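Local coordinates for protein galactose-1-phosphate uridylyltransferase (Pyrobaculum aerophilum str. IM2, PDB 6K5Z) that probably transfers uridylyl groups between UDP-sugars and hexose 1-phosphates, as other galactose-1-phosphate uridylyltransferases do, and binds zinc and iron ions, at residues C30-G35 against H138-I143; R154-A159 against Q261-H266; R174-E179 against N189-V194. All coordinates share one frame; numbering follows the deposited sequence.

Interaction 1 (C30-G35 against H138-I143); sequences CPFCPG and HPHSQI. With ZN (zinc ion), chain G; PO4 (phosphate ion), chain J.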
loop_
_atom_site.group_PDB
_atom_site.type_symbol
_atom_site.label_atom_id
_atom_site.label_comp_id
_atom_site.label_asym_id
_atom_site.label_seq_id
_atom_site.Cartn_x
_atom_site.Cartn_y
_atom_site.Cartn_z
ATOM N N CYS B 30 22.370 -13.330 -14.446
ATOM C CA CYS B 30 20.964 -13.073 -14.706
ATOM C C CYS B 30 20.195 -14.401 -14.879
ATOM O O CYS B 30 20.534 -15.244 -15.721
ATOM C CB CYS B 30 20.759 -12.134 -15.901
ATOM S SG CYS B 30 19.010 -11.917 -16.403
ATOM N N PRO B 31 19.180 -14.620 -14.041
ATOM C CA PRO B 31 18.402 -15.870 -14.117
ATOM C C PRO B 31 17.447 -15.951 -15.316
ATOM O O PRO B 31 16.844 -17.020 -15.535
ATOM C CB PRO B 31 17.592 -15.827 -12.841
ATOM C CG PRO B 31 17.390 -14.370 -12.593
ATOM C CD PRO B 31 18.604 -13.658 -13.089
ATOM N N PHE B 32 17.302 -14.838 -16.065
ATOM C CA PHE B 32 16.350 -14.744 -17.176
ATOM C C PHE B 32 17.001 -14.712 -18.588
ATOM O O PHE B 32 16.305 -14.798 -19.609
ATOM C CB PHE B 32 15.446 -13.495 -16.985
ATOM C CG PHE B 32 14.805 -13.387 -15.607
ATOM C CD1 PHE B 32 14.300 -14.522 -14.948
ATOM C CD2 PHE B 32 14.672 -12.132 -14.977
ATOM C CE1 PHE B 32 13.717 -14.402 -13.685
ATOM C CE2 PHE B 32 14.089 -12.019 -13.727
ATOM C CZ PHE B 32 13.622 -13.157 -13.063
ATOM N N CYS B 33 18.327 -14.585 -18.663
ATOM C CA CYS B 33 18.986 -14.568 -19.963
ATOM C C CYS B 33 18.979 -15.951 -20.561
ATOM O O CYS B 33 19.188 -16.907 -19.828
ATOM C CB CYS B 33 20.430 -14.085 -19.870
ATOM S SG CYS B 33 20.585 -12.310 -20.047
ATOM N N PRO B 34 18.802 -16.055 -21.913
ATOM C CA PRO B 34 18.933 -17.339 -22.589
ATOM C C PRO B 34 20.344 -17.927 -22.515
ATOM O O PRO B 34 21.321 -17.212 -22.210
ATOM C CB PRO B 34 18.618 -16.991 -24.039
ATOM C CG PRO B 34 19.063 -15.592 -24.199
ATOM C CD PRO B 34 18.670 -14.953 -22.890
ATOM N N GLY B 35 20.454 -19.211 -22.836
ATOM C CA GLY B 35 21.756 -19.853 -22.924
ATOM C C GLY B 35 22.294 -20.485 -21.645
ATOM O O GLY B 35 23.484 -20.829 -21.584
ATOM N N HIS B 138 16.703 -7.163 -16.215
ATOM C CA HIS B 138 16.122 -7.824 -17.391
ATOM C C HIS B 138 14.570 -7.720 -17.425
ATOM O O HIS B 138 13.901 -8.167 -16.505
ATOM C CB HIS B 138 16.522 -9.305 -17.388
ATOM C CG HIS B 138 16.314 -9.976 -18.700
ATOM N ND1 HIS B 138 17.355 -10.428 -19.474
ATOM C CD2 HIS B 138 15.193 -10.237 -19.398
ATOM C CE1 HIS B 138 16.890 -10.948 -20.587
ATOM N NE2 HIS B 138 15.577 -10.860 -20.559
ATOM N N PRO B 139 13.992 -7.162 -18.499
ATOM C CA PRO B 139 12.553 -7.024 -18.499
ATOM C C PRO B 139 11.798 -8.306 -18.210
ATOM O O PRO B 139 11.998 -9.369 -18.857
ATOM C CB PRO B 139 12.258 -6.524 -19.894
ATOM C CG PRO B 139 13.445 -5.690 -20.195
ATOM C CD PRO B 139 14.558 -6.585 -19.730
ATOM N N HIS B 140 10.931 -8.215 -17.212
ATOM C CA HIS B 140 10.141 -9.335 -16.870
ATOM C C HIS B 140 8.903 -8.898 -16.151
ATOM O O HIS B 140 8.843 -7.796 -15.638
ATOM C CB HIS B 140 10.966 -10.280 -16.016
ATOM C CG HIS B 140 11.311 -9.702 -14.688
ATOM N ND1 HIS B 140 12.076 -8.571 -14.552
ATOM C CD2 HIS B 140 10.921 -10.054 -13.442
ATOM C CE1 HIS B 140 12.154 -8.262 -13.267
ATOM N NE2 HIS B 140 11.451 -9.139 -12.579
ATOM N N SER B 141 7.927 -9.802 -16.135
ATOM C CA SER B 141 6.653 -9.627 -15.486
ATOM C C SER B 141 6.426 -10.861 -14.603
ATOM O O SER B 141 7.252 -11.805 -14.617
ATOM C CB SER B 141 5.564 -9.509 -16.562
ATOM O OG SER B 141 5.494 -8.197 -17.054
ATOM N N GLN B 142 5.325 -10.855 -13.846
ATOM C CA GLN B 142 5.017 -11.966 -12.922
ATOM C C GLN B 142 3.580 -12.401 -13.001
ATOM O O GLN B 142 2.672 -11.619 -13.311
ATOM C CB GLN B 142 5.335 -11.602 -11.478
ATOM C CG GLN B 142 6.822 -11.372 -11.200
ATOM C CD GLN B 142 7.122 -11.238 -9.700
ATOM O OE1 GLN B 142 6.861 -12.143 -8.913
ATOM N NE2 GLN B 142 7.647 -10.103 -9.306
ATOM N N ILE B 143 3.412 -13.694 -12.760
ATOM C CA ILE B 143 2.131 -14.354 -12.659
ATOM C C ILE B 143 2.155 -15.024 -11.308
ATOM O O ILE B 143 3.121 -15.711 -10.997
ATOM C CB ILE B 143 1.981 -15.427 -13.775
ATOM C CG1 ILE B 143 1.807 -14.729 -15.125
ATOM C CG2 ILE B 143 0.788 -16.363 -13.523
ATOM C CD1 ILE B 143 2.096 -15.618 -16.323
HETATM ZN ZN ZN G . 19.263 -11.041 -18.519
HETATM P P PO4 J . 12.531 -8.062 -8.874
HETATM O O1 PO4 J . 13.766 -7.211 -9.138
HETATM O O2 PO4 J . 12.931 -9.181 -7.902
HETATM O O3 PO4 J . 12.052 -8.676 -10.157
HETATM O O4 PO4 J . 11.365 -7.219 -8.361
#
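C30, C33 and H138 hold one zinc ion in a Cys2His2 site: a CPFC turn supplies two thiolates, the HPH sequence leading into strand 140-146 supplies an imidazole, and H86 is the fourth ligand. HPH belongs to the HxHxQ signature of this branch of the HIT superfamily. Zinc lies 2.3 Å from C30 SG, 2.4 Å from C33 SG and 2.2 Å from H138 ND1; C33 SG also lies at the edge of the H138 ring. The other imidazole nitrogen, H138 NE2, is hydrogen-bonded to the carbonyl of T83, which helps fix the rotation of the ring. Within the turn, F32 N donates to C30 SG.

Packing is centred on F32. Its CB rests over one face of the H138 ring as a CH-pi contact, 18° off the normal. With CG anti to its own carbonyl carbon (chi1 -50°), the phenyl reaches on to H140, where F32 CE2 lies over one imidazole face, 3.7 Å from H140 CD2. The two ring planes are inclined at 32°.

Polar bonds orient H140, the predicted nucleophile that would carry the uridylyl group. H140 ND1 donates to H138 O at 2.7 Å, so the backbone of the zinc ligand H138 helps orient H140. That leaves the far nitrogen facing a phosphate ion, probably from the crystallisation liquor: H140 NE2 donates to its O3 at 2.5 Å, at the ring edge.

Interaction 2 (R154-A159 against Q261-H266); sequences RAELQA and QYYHLH. With FE (Fe (III) ion), chain I.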
loop_
_atom_site.group_PDB
_atom_site.type_symbol
_atom_site.label_atom_id
_atom_site.label_comp_id
_atom_site.label_asym_id
_atom_site.label_seq_id
_atom_site.Cartn_x
_atom_site.Cartn_y
_atom_site.Cartn_z
ATOM N N ARG B 154 -11.235 -9.035 -5.008
ATOM C CA ARG B 154 -12.421 -9.354 -4.212
ATOM C C ARG B 154 -13.278 -8.120 -3.819
ATOM O O ARG B 154 -14.496 -8.194 -3.870
ATOM C CB ARG B 154 -12.030 -10.180 -2.975
ATOM C CG ARG B 154 -13.069 -10.268 -1.847
ATOM C CD ARG B 154 -12.847 -11.514 -0.984
ATOM N NE ARG B 154 -13.359 -12.729 -1.651
ATOM C CZ ARG B 154 -12.734 -13.914 -1.779
ATOM N NH1 ARG B 154 -11.515 -14.142 -1.271
ATOM N NH2 ARG B 154 -13.356 -14.903 -2.430
ATOM N N ALA B 155 -12.670 -6.991 -3.458
ATOM C CA ALA B 155 -13.480 -5.806 -3.126
ATOM C C ALA B 155 -14.101 -5.214 -4.371
ATOM O O ALA B 155 -15.260 -4.873 -4.367
ATOM C CB ALA B 155 -12.690 -4.744 -2.377
ATOM N N GLU B 156 -13.324 -5.079 -5.436
ATOM C CA GLU B 156 -13.871 -4.639 -6.725
ATOM C C GLU B 156 -15.011 -5.568 -7.188
ATOM O O GLU B 156 -16.015 -5.098 -7.729
ATOM C CB GLU B 156 -12.779 -4.552 -7.800
ATOM C CG GLU B 156 -11.628 -3.605 -7.473
ATOM C CD GLU B 156 -10.783 -3.174 -8.661
ATOM O OE1 GLU B 156 -10.859 -3.775 -9.766
ATOM O OE2 GLU B 156 -9.998 -2.211 -8.472
ATOM N N LEU B 157 -14.863 -6.879 -6.955
ATOM C CA LEU B 157 -15.890 -7.845 -7.351
ATOM C C LEU B 157 -17.221 -7.600 -6.657
ATOM O O LEU B 157 -18.251 -7.612 -7.319
ATOM C CB LEU B 157 -15.418 -9.285 -7.144
ATOM C CG LEU B 157 -14.495 -9.778 -8.266
ATOM C CD1 LEU B 157 -13.812 -11.080 -7.904
ATOM C CD2 LEU B 157 -15.250 -9.951 -9.576
ATOM N N GLN B 158 -17.194 -7.328 -5.347
ATOM C CA GLN B 158 -18.427 -7.126 -4.581
ATOM C C GLN B 158 -19.129 -5.855 -5.032
ATOM O O GLN B 158 -20.297 -5.902 -5.382
ATOM C CB GLN B 158 -18.186 -7.133 -3.055
ATOM C CG GLN B 158 -19.417 -7.541 -2.230
ATOM C CD GLN B 158 -19.753 -9.049 -2.315
ATOM O OE1 GLN B 158 -19.318 -9.833 -1.472
ATOM N NE2 GLN B 158 -20.522 -9.455 -3.334
ATOM N N ALA B 159 -18.411 -4.739 -5.068
ATOM C CA ALA B 159 -19.002 -3.461 -5.474
ATOM C C ALA B 159 -19.541 -3.469 -6.916
ATOM O O ALA B 159 -20.476 -2.721 -7.253
ATOM C CB ALA B 159 -17.992 -2.326 -5.306
ATOM N N GLN B 261 -20.698 -10.914 -15.963
ATOM C CA GLN B 261 -21.298 -9.759 -16.650
ATOM C C GLN B 261 -21.127 -8.432 -15.893
ATOM O O GLN B 261 -21.341 -7.352 -16.453
ATOM C CB GLN B 261 -22.787 -10.006 -16.876
ATOM C CG GLN B 261 -23.107 -11.348 -17.520
ATOM C CD GLN B 261 -24.491 -11.368 -18.143
ATOM O OE1 GLN B 261 -24.860 -10.446 -18.881
ATOM N NE2 GLN B 261 -25.264 -12.419 -17.861
ATOM N N TYR B 262 -20.757 -8.533 -14.617
ATOM C CA TYR B 262 -20.662 -7.384 -13.696
ATOM C C TYR B 262 -19.233 -6.877 -13.508
ATOM O O TYR B 262 -19.029 -5.689 -13.238
ATOM C CB TYR B 262 -21.278 -7.718 -12.321
ATOM C CG TYR B 262 -20.883 -9.033 -11.696
ATOM C CD1 TYR B 262 -19.741 -9.137 -10.884
ATOM C CD2 TYR B 262 -21.674 -10.181 -11.890
ATOM C CE1 TYR B 262 -19.393 -10.354 -10.286
ATOM C CE2 TYR B 262 -21.326 -11.404 -11.327
ATOM C CZ TYR B 262 -20.193 -11.492 -10.515
ATOM O OH TYR B 262 -19.870 -12.710 -9.933
ATOM N N TYR B 263 -18.254 -7.770 -13.642
ATOM C CA TYR B 263 -16.851 -7.382 -13.583
ATOM C C TYR B 263 -16.256 -7.412 -14.979
ATOM O O TYR B 263 -16.515 -8.335 -15.745
ATOM C CB TYR B 263 -16.086 -8.330 -12.662
ATOM C CG TYR B 263 -14.796 -7.761 -12.156
ATOM C CD1 TYR B 263 -14.782 -6.550 -11.467
ATOM C CD2 TYR B 263 -13.571 -8.425 -12.368
ATOM C CE1 TYR B 263 -13.611 -6.015 -10.997
ATOM C CE2 TYR B 263 -12.377 -7.891 -11.905
ATOM C CZ TYR B 263 -12.405 -6.689 -11.219
ATOM O OH TYR B 263 -11.237 -6.147 -10.736
ATOM N N HIS B 264 -15.416 -6.417 -15.260
ATOM C CA HIS B 264 -14.830 -6.164 -16.563
ATOM C C HIS B 264 -13.299 -6.017 -16.320
ATOM O O HIS B 264 -12.875 -5.219 -15.471
ATOM C CB HIS B 264 -15.465 -4.869 -17.051
ATOM C CG HIS B 264 -15.092 -4.432 -18.435
ATOM N ND1 HIS B 264 -15.837 -3.492 -19.117
ATOM C CD2 HIS B 264 -14.060 -4.757 -19.255
ATOM C CE1 HIS B 264 -15.290 -3.260 -20.297
ATOM N NE2 HIS B 264 -14.209 -4.010 -20.406
ATOM N N LEU B 265 -12.483 -6.787 -17.049
ATOM C CA LEU B 265 -11.028 -6.821 -16.816
ATOM C C LEU B 265 -10.339 -5.519 -17.185
ATOM O O LEU B 265 -10.798 -4.804 -18.083
ATOM C CB LEU B 265 -10.338 -7.987 -17.549
ATOM C CG LEU B 265 -10.177 -7.912 -19.087
ATOM C CD1 LEU B 265 -9.011 -7.037 -19.584
ATOM C CD2 LEU B 265 -10.029 -9.338 -19.631
ATOM N N HIS B 266 -9.246 -5.219 -16.487
ATOM C CA HIS B 266 -8.463 -3.989 -16.758
ATOM C C HIS B 266 -7.054 -4.055 -16.199
ATOM O O HIS B 266 -6.747 -4.846 -15.294
ATOM C CB HIS B 266 -9.173 -2.734 -16.291
ATOM C CG HIS B 266 -9.720 -2.821 -14.904
ATOM N ND1 HIS B 266 -10.735 -3.688 -14.554
ATOM C CD2 HIS B 266 -9.422 -2.119 -13.784
ATOM C CE1 HIS B 266 -11.018 -3.540 -13.276
ATOM N NE2 HIS B 266 -10.233 -2.598 -12.790
HETATM FE FE FE I . -9.329 -2.105 -10.575
HETATM O O HOH W 1 -10.685 -0.201 -11.420
#
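E156 OE1 is gripped by two partners: it binds the iron(III) ion at 2.4 Å and accepts a hydrogen bond from Y263 OH at 2.6 Å. The hydroxyl arrives on the anti side of the carboxylate, 22° out of its plane, and the carboxylate and phenol planes stand 62° apart. E156 OE2 also binds the metal, at 2.2 Å, so the carboxylate is bidentate and its rotation is fixed. H266 NE2 coordinates the same ion at 2.4 Å. Its other nitrogen, H266 ND1, donates to H264 O in the carbonyl plane, a second-shell bond that sets how the imidazole is turned.

The iron joins helix 151-167 to the start of strand 266-271 in the half-barrel sheet, while Y262 and Y263 of the preceding loop touch the helix directly. H252, E268 and a water complete the iron site. H264 in the same loop belongs instead to the neighbouring zinc site with C170, C173 and H211.

The apolar part lies one residue further along the helix. L157 CD2 sits over one face of Y263, 3.4 Å from its CG, making a CH-pi contact; the same methyl touches Y262 CE1 at 4.2 Å. The chi1 of -160° turns Y263 CG away from its own backbone N, and the side chain crosses that of L157 at about a right angle, with Y263 CE1 against E156 CB. A phenylalanine in place of Y263 would remove the hydroxyl and would probably leave E156 OE1 without its hydrogen-bond donor, the carboxylate less firmly held. F8 of the second subunit packs on E156.

Interaction 3 (R174-E179 against N189-V194); sequences RIVEKE and NWKAFV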
loop_
_atom_site.group_PDB
_atom_site.type_symbol
_atom_site.label_atom_id
_atom_site.label_comp_id
_atom_site.label_asym_id
_atom_site.label_seq_id
_atom_site.Cartn_x
_atom_site.Cartn_y
_atom_site.Cartn_z
ATOM N N ARG B 174 -20.129 1.316 -18.385
ATOM C CA ARG B 174 -20.714 2.640 -18.271
ATOM C C ARG B 174 -19.616 3.670 -18.044
ATOM O O ARG B 174 -19.631 4.740 -18.648
ATOM C CB ARG B 174 -21.717 2.668 -17.114
ATOM C CG ARG B 174 -22.375 4.017 -16.868
ATOM C CD ARG B 174 -23.378 4.364 -17.955
ATOM N NE ARG B 174 -24.117 5.585 -17.644
ATOM C CZ ARG B 174 -23.678 6.811 -17.907
ATOM N NH1 ARG B 174 -22.499 6.983 -18.487
ATOM N NH2 ARG B 174 -24.415 7.867 -17.589
ATOM N N ILE B 175 -18.661 3.351 -17.178
ATOM C CA ILE B 175 -17.552 4.262 -16.920
ATOM C C ILE B 175 -16.661 4.475 -18.145
ATOM O O ILE B 175 -16.270 5.599 -18.454
ATOM C CB ILE B 175 -16.661 3.755 -15.770
ATOM C CG1 ILE B 175 -17.448 3.706 -14.461
ATOM C CG2 ILE B 175 -15.434 4.639 -15.618
ATOM C CD1 ILE B 175 -16.625 3.249 -13.278
ATOM N N VAL B 176 -16.345 3.387 -18.840
ATOM C CA VAL B 176 -15.479 3.463 -20.012
ATOM C C VAL B 176 -16.054 4.260 -21.177
ATOM O O VAL B 176 -15.362 5.081 -21.775
ATOM C CB VAL B 176 -15.110 2.055 -20.519
ATOM C CG1 VAL B 176 -14.435 2.139 -21.879
ATOM C CG2 VAL B 176 -14.221 1.342 -19.513
ATOM N N GLU B 177 -17.324 4.025 -21.488
ATOM C CA GLU B 177 -17.980 4.719 -22.593
ATOM C C GLU B 177 -18.118 6.217 -22.357
ATOM O O GLU B 177 -17.936 7.022 -23.268
ATOM C CB GLU B 177 -19.342 4.096 -22.902
ATOM C CG GLU B 177 -19.986 4.642 -24.166
ATOM C CD GLU B 177 -19.038 4.644 -25.351
ATOM O OE1 GLU B 177 -18.108 3.812 -25.375
ATOM O OE2 GLU B 177 -19.223 5.480 -26.261
ATOM N N LYS B 178 -18.446 6.581 -21.125
ATOM C CA LYS B 178 -18.641 7.977 -20.763
ATOM C C LYS B 178 -17.344 8.776 -20.761
ATOM O O LYS B 178 -17.311 9.925 -21.193
ATOM C CB LYS B 178 -19.325 8.084 -19.399
ATOM C CG LYS B 178 -20.017 9.415 -19.157
ATOM C CD LYS B 178 -20.783 9.410 -17.846
ATOM C CE LYS B 178 -21.771 10.564 -17.784
ATOM N NZ LYS B 178 -21.109 11.880 -18.001
ATOM N N GLU B 179 -16.277 8.160 -20.270
ATOM C CA GLU B 179 -14.987 8.833 -20.172
ATOM C C GLU B 179 -14.339 9.197 -21.501
ATOM O O GLU B 179 -14.161 8.347 -22.371
ATOM C CB GLU B 179 -14.020 7.947 -19.381
ATOM C CG GLU B 179 -12.649 8.558 -19.164
ATOM C CD GLU B 179 -12.654 9.605 -18.074
ATOM O OE1 GLU B 179 -12.407 10.788 -18.383
ATOM O OE2 GLU B 179 -12.919 9.243 -16.910
ATOM N N ASN B 189 -10.086 -1.525 -30.032
ATOM C CA ASN B 189 -10.548 -2.370 -28.918
ATOM C C ASN B 189 -10.227 -1.986 -27.471
ATOM O O ASN B 189 -10.649 -2.714 -26.568
ATOM C CB ASN B 189 -10.044 -3.780 -29.147
ATOM C CG ASN B 189 -10.820 -4.479 -30.207
ATOM O OD1 ASN B 189 -12.023 -4.724 -30.016
ATOM N ND2 ASN B 189 -10.158 -4.806 -31.343
ATOM N N TRP B 190 -9.498 -0.891 -27.236
ATOM C CA TRP B 190 -9.020 -0.533 -25.894
ATOM C C TRP B 190 -9.122 0.942 -25.657
ATOM O O TRP B 190 -8.848 1.749 -26.542
ATOM C CB TRP B 190 -7.551 -0.960 -25.670
ATOM C CG TRP B 190 -7.429 -2.423 -25.763
ATOM C CD1 TRP B 190 -7.273 -3.144 -26.897
ATOM C CD2 TRP B 190 -7.546 -3.363 -24.696
ATOM N NE1 TRP B 190 -7.280 -4.481 -26.611
ATOM C CE2 TRP B 190 -7.453 -4.644 -25.263
ATOM C CE3 TRP B 190 -7.669 -3.244 -23.306
ATOM C CZ2 TRP B 190 -7.467 -5.806 -24.497
ATOM C CZ3 TRP B 190 -7.734 -4.413 -22.528
ATOM C CH2 TRP B 190 -7.612 -5.673 -23.127
ATOM N N LYS B 191 -9.475 1.269 -24.418
ATOM C CA LYS B 191 -9.448 2.620 -23.921
ATOM C C LYS B 191 -8.529 2.717 -22.656
ATOM O O LYS B 191 -8.588 1.869 -21.751
ATOM C CB LYS B 191 -10.882 3.072 -23.660
ATOM C CG LYS B 191 -11.053 4.559 -23.852
ATOM C CD LYS B 191 -12.477 5.042 -23.599
ATOM C CE LYS B 191 -13.298 5.197 -24.873
ATOM N NZ LYS B 191 -14.515 6.002 -24.612
ATOM N N ALA B 192 -7.675 3.747 -22.664
ATOM C CA ALA B 192 -6.713 4.056 -21.638
ATOM C C ALA B 192 -6.930 5.499 -21.165
ATOM O O ALA B 192 -6.761 6.454 -21.939
ATOM C CB ALA B 192 -5.305 3.904 -22.171
ATOM N N PHE B 193 -7.266 5.655 -19.879
ATOM C CA PHE B 193 -7.604 6.980 -19.294
ATOM C C PHE B 193 -7.153 7.058 -17.832
ATOM O O PHE B 193 -6.965 6.035 -17.173
ATOM C CB PHE B 193 -9.117 7.235 -19.352
ATOM C CG PHE B 193 -9.917 6.196 -18.632
ATOM C CD1 PHE B 193 -10.175 4.977 -19.223
ATOM C CD2 PHE B 193 -10.403 6.428 -17.364
ATOM C CE1 PHE B 193 -10.928 4.011 -18.581
ATOM C CE2 PHE B 193 -11.137 5.473 -16.702
ATOM C CZ PHE B 193 -11.399 4.258 -17.305
ATOM N N VAL B 194 -6.962 8.285 -17.379
ATOM C CA VAL B 194 -6.703 8.592 -15.977
ATOM C C VAL B 194 -8.015 8.534 -15.253
ATOM O O VAL B 194 -8.879 9.347 -15.525
ATOM C CB VAL B 194 -6.158 10.014 -15.790
ATOM C CG1 VAL B 194 -6.079 10.348 -14.307
ATOM C CG2 VAL B 194 -4.785 10.150 -16.432
#
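K191 NZ donates two hydrogen bonds to backbone carbonyls: V176 O, in the last turn of helix 171-178, at 3.1 Å and E179 O, just past the helix end, at 3.3 Å. This joins the helix end to strand 190-193 of the half-barrel sheet, the short axes crossing at 80° with a closest approach of 9.7 Å. The ammonium group meets E179 O nearly head-on, whereas it comes to V176 O tilted from the carbonyl plane. A helix C-terminus is the negative end of its dipole, so the buried lysine is probably stabilised in its charged form there. E177 OE1, 4.3 Å from K191 NZ, is too far for a salt bridge but may add to that field.

The aliphatic part of K191 is packed as well. K191 and V176 lie alongside each other, pointing opposite ways, with K191 CD 3.9 Å from V176 CG1, and a bend at chi3 (-98°) swings the amine toward the helix end. L183 and Q186 of strand 183-186 also touch the lysine side chain.

Two residues along the strand, F193 faces the helix too. V176 CG2 and I175 CG2 come obliquely to the far end of its ring, at CE1 and CZ. E179, just beyond the helix, folds over the phenyl: its CB lies over one face and its carboxylate is inclined only 19° to the ring plane. The carboxylate is salt-bridged to R182 through OE2, and E179 CG approaches F193 CD2 to 3.6 Å.

Overall arrangement
Interaction 1 and interactions 2 and 3 lie on opposite sides of the chain's centre; interaction 1 belongs to the N-terminal uridylyltransferase domain, the other two to the C-terminal one. Interaction 1 holds the predicted catalytic histidine beside a zinc site; its centre is 31 Å from that of interaction 2, with nearest atoms about 12 Å apart, and 32 Å from that of interaction 3. Strands 140-146, 266-271 and 190-193 all belong to one antiparallel sheet, so each contact reaches it. Strand 140-146 is followed in the chain by helix 151-167 of interaction 2. Interaction 3 is nested within the loop that interaction 2 closes, and the two touch where L265 CD1 meets W190 CH2 at 4.0 Å. Both also reach the second subunit.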